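Local coordinates for ribose ABC transporter, substrate binding protein (Conexibacter woesei, PDB 4KQ9) that probably binds ribose or a related sugar in the periplasm and hands it to an ABC transporter for uptake, at residues V108-Y122 with A240-A254. The protein carries 1 engineered substitution. Numbering follows the deposited sequence. Where two conformers were deposited one is given.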
# COMPACT_ATOMS: atom_id res chain seq x y z
N VAL A 108 5.76 -7.56 6.96
CA VAL A 108 4.66 -6.83 7.55
C VAL A 108 4.17 -5.88 6.45
O VAL A 108 4.94 -5.05 5.93
CB VAL A 108 5.13 -6.01 8.78
CG1 VAL A 108 4.09 -5.05 9.28
CG2 VAL A 108 5.49 -6.93 9.92
N GLY A 109 2.88 -5.98 6.11
CA GLY A 109 2.33 -5.07 5.13
C GLY A 109 0.99 -5.55 4.59
O GLY A 109 0.45 -6.59 4.99
N SER A 110 0.34 -4.68 3.81
CA SER A 110 -1.03 -4.95 3.40
C SER A 110 -1.12 -6.23 2.58
O SER A 110 -0.17 -6.60 1.92
CB SER A 110 -1.62 -3.81 2.52
OG SER A 110 -1.53 -2.59 3.15
N ASP A 111 -2.30 -6.82 2.60
CA ASP A 111 -2.69 -7.90 1.72
C ASP A 111 -3.33 -7.28 0.48
O ASP A 111 -4.51 -6.87 0.51
CB ASP A 111 -3.73 -8.74 2.45
CG ASP A 111 -4.24 -9.92 1.62
OD1 ASP A 111 -3.87 -10.07 0.45
OD2 ASP A 111 -5.04 -10.70 2.20
N PHE A 112 -2.55 -7.17 -0.56
CA PHE A 112 -2.94 -6.46 -1.77
C PHE A 112 -4.16 -7.17 -2.41
O PHE A 112 -4.99 -6.49 -2.99
CB PHE A 112 -1.81 -6.36 -2.76
CG PHE A 112 -0.57 -5.62 -2.28
CD1 PHE A 112 -0.64 -4.52 -1.45
CD2 PHE A 112 0.70 -5.99 -2.80
CE1 PHE A 112 0.50 -3.85 -1.03
CE2 PHE A 112 1.85 -5.30 -2.41
CZ PHE A 112 1.75 -4.23 -1.51
N ALA A 113 -4.30 -8.49 -2.24
CA ALA A 113 -5.48 -9.26 -2.76
C ALA A 113 -6.73 -8.91 -2.06
O ALA A 113 -7.78 -8.81 -2.67
CB ALA A 113 -5.22 -10.76 -2.63
N GLU A 114 -6.63 -8.66 -0.74
CA GLU A 114 -7.74 -8.16 0.03
C GLU A 114 -8.20 -6.77 -0.42
O GLU A 114 -9.39 -6.55 -0.56
CB GLU A 114 -7.37 -8.06 1.50
CG GLU A 114 -8.53 -8.35 2.39
CD GLU A 114 -8.91 -7.16 3.23
OE1 GLU A 114 -8.19 -6.85 4.21
OE2 GLU A 114 -9.94 -6.54 2.92
N ILE A 115 -7.25 -5.87 -0.64
CA ILE A 115 -7.57 -4.55 -1.23
C ILE A 115 -8.44 -4.70 -2.51
O ILE A 115 -9.44 -4.05 -2.63
CB ILE A 115 -6.31 -3.76 -1.51
CG1 ILE A 115 -5.66 -3.43 -0.14
CG2 ILE A 115 -6.65 -2.44 -2.19
CD1 ILE A 115 -4.28 -2.89 -0.20
N GLY A 116 -8.01 -5.52 -3.43
CA GLY A 116 -8.74 -5.84 -4.70
C GLY A 116 -10.14 -6.39 -4.52
O GLY A 116 -11.07 -5.95 -5.20
N ARG A 117 -10.33 -7.30 -3.56
CA ARG A 117 -11.66 -7.85 -3.27
C ARG A 117 -12.57 -6.83 -2.63
O ARG A 117 -13.78 -6.81 -2.89
CB ARG A 117 -11.55 -9.07 -2.32
CG ARG A 117 -11.04 -10.32 -2.99
CD ARG A 117 -11.15 -11.59 -2.12
NE ARG A 117 -9.85 -11.93 -1.57
CZ ARG A 117 -9.42 -11.54 -0.37
NH1 ARG A 117 -8.23 -11.88 0.01
NH2 ARG A 117 -10.20 -10.84 0.45
N LEU A 118 -12.02 -5.99 -1.76
CA LEU A 118 -12.86 -4.96 -1.16
C LEU A 118 -13.42 -3.97 -2.22
O LEU A 118 -14.64 -3.56 -2.19
CB LEU A 118 -12.10 -4.15 -0.12
CG LEU A 118 -11.60 -4.91 1.14
CD1 LEU A 118 -10.71 -3.95 1.92
CD2 LEU A 118 -12.79 -5.40 1.98
N LYS A 119 -12.53 -3.58 -3.13
CA LYS A 119 -12.89 -2.65 -4.19
C LYS A 119 -13.93 -3.23 -5.18
O LYS A 119 -14.91 -2.56 -5.52
CB LYS A 119 -11.61 -2.18 -4.92
CG LYS A 119 -10.81 -1.19 -4.05
CD LYS A 119 -9.33 -1.20 -4.50
CE LYS A 119 -9.01 -0.13 -5.50
NZ LYS A 119 -7.61 -0.06 -6.06
N ALA A 120 -13.66 -4.43 -5.61
CA ALA A 120 -14.53 -5.15 -6.53
C ALA A 120 -15.89 -5.45 -5.92
O ALA A 120 -16.93 -5.24 -6.60
CB ALA A 120 -13.86 -6.36 -7.05
N THR A 121 -15.93 -5.80 -4.61
CA THR A 121 -17.16 -6.04 -3.91
C THR A 121 -18.00 -4.79 -3.71
O THR A 121 -19.26 -4.83 -3.83
CB THR A 121 -16.89 -6.74 -2.55
OG1 THR A 121 -16.12 -7.88 -2.82
CG2 THR A 121 -18.15 -7.13 -1.85
N TYR A 122 -17.34 -3.66 -3.41
CA TYR A 122 -18.01 -2.43 -3.30
C TYR A 122 -18.81 -2.16 -4.60
O TYR A 122 -19.98 -1.71 -4.54
CB TYR A 122 -17.02 -1.27 -3.03
CG TYR A 122 -17.70 0.02 -2.83
CD1 TYR A 122 -18.21 0.35 -1.57
CD2 TYR A 122 -17.89 0.90 -3.88
CE1 TYR A 122 -18.83 1.54 -1.36
CE2 TYR A 122 -18.54 2.10 -3.70
CZ TYR A 122 -19.00 2.41 -2.42
OH TYR A 122 -19.66 3.54 -2.18
N ALA A 240 -16.02 7.16 -5.58
CA ALA A 240 -16.91 6.38 -4.69
C ALA A 240 -16.19 5.79 -3.49
O ALA A 240 -16.80 5.69 -2.42
CB ALA A 240 -17.60 5.26 -5.45
N LEU A 241 -14.97 5.28 -3.68
CA LEU A 241 -14.27 4.54 -2.62
C LEU A 241 -12.77 4.71 -2.77
O LEU A 241 -12.23 4.67 -3.91
CB LEU A 241 -14.57 3.05 -2.73
CG LEU A 241 -13.94 2.02 -1.78
CD1 LEU A 241 -14.75 2.05 -0.53
CD2 LEU A 241 -14.02 0.56 -2.28
N THR A 242 -12.10 4.88 -1.67
CA THR A 242 -10.66 4.65 -1.65
C THR A 242 -10.30 3.77 -0.46
O THR A 242 -11.10 3.62 0.49
CB THR A 242 -9.91 6.00 -1.61
OG1 THR A 242 -8.51 5.78 -1.77
CG2 THR A 242 -10.17 6.75 -0.33
N VAL A 243 -9.09 3.23 -0.46
CA VAL A 243 -8.68 2.33 0.60
C VAL A 243 -7.37 2.87 1.21
O VAL A 243 -6.41 3.12 0.46
CB VAL A 243 -8.52 0.90 0.11
CG1 VAL A 243 -8.17 -0.09 1.27
CG2 VAL A 243 -9.81 0.44 -0.53
N SER A 244 -7.33 3.02 2.53
CA SER A 244 -6.05 3.33 3.26
C SER A 244 -5.28 2.05 3.61
O SER A 244 -5.90 1.07 4.05
CB SER A 244 -6.33 4.08 4.50
OG SER A 244 -5.16 4.16 5.26
N GLN A 245 -3.97 2.07 3.37
CA GLN A 245 -3.10 0.99 3.78
C GLN A 245 -2.50 1.25 5.13
O GLN A 245 -1.62 0.54 5.52
CB GLN A 245 -1.97 0.89 2.78
CG GLN A 245 -2.44 0.43 1.42
CD GLN A 245 -1.24 0.15 0.52
OE1 GLN A 245 -1.01 0.86 -0.46
NE2 GLN A 245 -0.43 -0.83 0.88
N CYS A 246 -2.96 2.29 5.85
CA CYS A 246 -2.65 2.48 7.28
C CYS A 246 -1.15 2.55 7.57
O CYS A 246 -0.62 1.76 8.36
CB CYS A 246 -3.28 1.35 8.05
SG CYS A 246 -5.10 1.39 7.96
N ALA A 247 -0.49 3.46 6.89
CA ALA A 247 0.97 3.59 6.93
C ALA A 247 1.47 3.76 8.33
O ALA A 247 2.47 3.15 8.76
CB ALA A 247 1.38 4.77 6.10
N TYR A 248 0.79 4.60 9.09
CA TYR A 248 1.19 4.86 10.47
C TYR A 248 1.17 3.60 11.34
O TYR A 248 2.12 3.33 12.12
CB TYR A 248 0.28 5.94 11.10
CG TYR A 248 0.82 6.44 12.44
CD1 TYR A 248 1.73 7.47 12.49
CD2 TYR A 248 0.38 5.90 13.63
CE1 TYR A 248 2.22 7.94 13.73
CE2 TYR A 248 0.85 6.36 14.85
CZ TYR A 248 1.77 7.36 14.87
OH TYR A 248 2.21 7.81 16.08
N GLU A 249 0.09 2.83 11.25
CA GLU A 249 -0.01 1.58 11.93
C GLU A 249 1.02 0.55 11.49
O GLU A 249 1.48 -0.26 12.33
CB GLU A 249 -1.41 1.03 11.75
CG GLU A 249 -1.80 0.01 12.79
CD GLU A 249 -3.33 -0.24 12.93
OE1 GLU A 249 -4.22 0.36 12.22
OE2 GLU A 249 -3.64 -1.05 13.84
N GLN A 250 1.33 0.49 10.19
CA GLN A 250 2.31 -0.41 9.72
C GLN A 250 3.63 -0.22 10.51
O GLN A 250 4.31 -1.20 10.88
CB GLN A 250 2.57 -0.26 8.23
CG GLN A 250 1.40 -0.69 7.36
CD GLN A 250 1.83 -1.09 5.95
OE1 GLN A 250 2.86 -1.72 5.78
NE2 GLN A 250 1.07 -0.73 4.97
N GLY A 251 4.02 1.03 10.64
CA GLY A 251 5.28 1.39 11.32
C GLY A 251 5.31 0.95 12.76
O GLY A 251 6.28 0.36 13.19
N GLY A 252 4.18 1.11 13.45
CA GLY A 252 4.05 0.67 14.84
C GLY A 252 4.12 -0.84 14.97
O GLY A 252 4.76 -1.38 15.85
N ILE A 253 3.44 -1.53 14.08
CA ILE A 253 3.38 -2.96 14.12
C ILE A 253 4.75 -3.55 13.86
O ILE A 253 5.17 -4.49 14.57
CB ILE A 253 2.32 -3.51 13.11
CG1 ILE A 253 0.92 -3.29 13.64
CG2 ILE A 253 2.48 -5.00 12.89
CD1 ILE A 253 -0.16 -3.53 12.56
N ALA A 254 5.46 -3.05 12.86
CA ALA A 254 6.80 -3.55 12.59
C ALA A 254 7.73 -3.41 13.80
O ALA A 254 8.49 -4.36 14.13
CB ALA A 254 7.43 -2.86 11.38
O HOH W 1 -1.99 -2.07 5.71
O HOH W 2 1.64 -2.31 2.60
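Two of the connections that cross between the lobes of this periplasmic binding protein meet at the hinge, where Ser110 and Gln245 face each other: 108-122 leaves the six-stranded sheet of one lobe for a helix of the other, and 240-254 runs the opposite way. Helix 112-122 and strand 241-244 lie nearly antiparallel, at 160°. At the crossing Gln245 NE2 donates to Ser110 OG over 3.1 Å, almost straight (167°) and in the amide plane; the same nitrogen sits at the edge of the Phe112 ring, whose plane is nearly perpendicular to the amide. Gln245 OE1 turns to a glycerol, probably from the crystallisation liquor, which hints at a pocket in the cleft. One water accepts a hydrogen bond from Ser110 OG and donates one to Gln245 O, an oxygen also reached by Gln250 NE2 at 3.0 Å. A second water accepts from Ser110 N and Gln250 NE2, while Gln250 OE1 rests 3.5 Å from Gly109 CA.

The flanks are apolar. On the side of the six-stranded sheet Val108 CG1 meets Ile253 CG2 at 4.0 Å; on the other, Lys119 lays CG against Val243 CG2 and Leu241 CD2, its amine going on to Thr224. Beyond it, with CG anti to the backbone N (chi1 -177°), Tyr122 lays its ring against Leu241: Leu241 CB stands over one face of the Tyr122 ring, 4.2 Å from its centroid, Leu241 CD2 presses on Tyr122 CB at 3.6 Å, and Ala240 CB touches Tyr122 CE2. With an alanine in place of Tyr122, Leu241 loses the aromatic face over which its CB stands, which is likely to open a gap beside Ala240. Apolar packing thus fastens the two connections to each other within each lobe, whereas the hinge itself is joined by amides, a hydroxyl and waters, bonds that could be exchanged should the lobes swing, as they do in relatives.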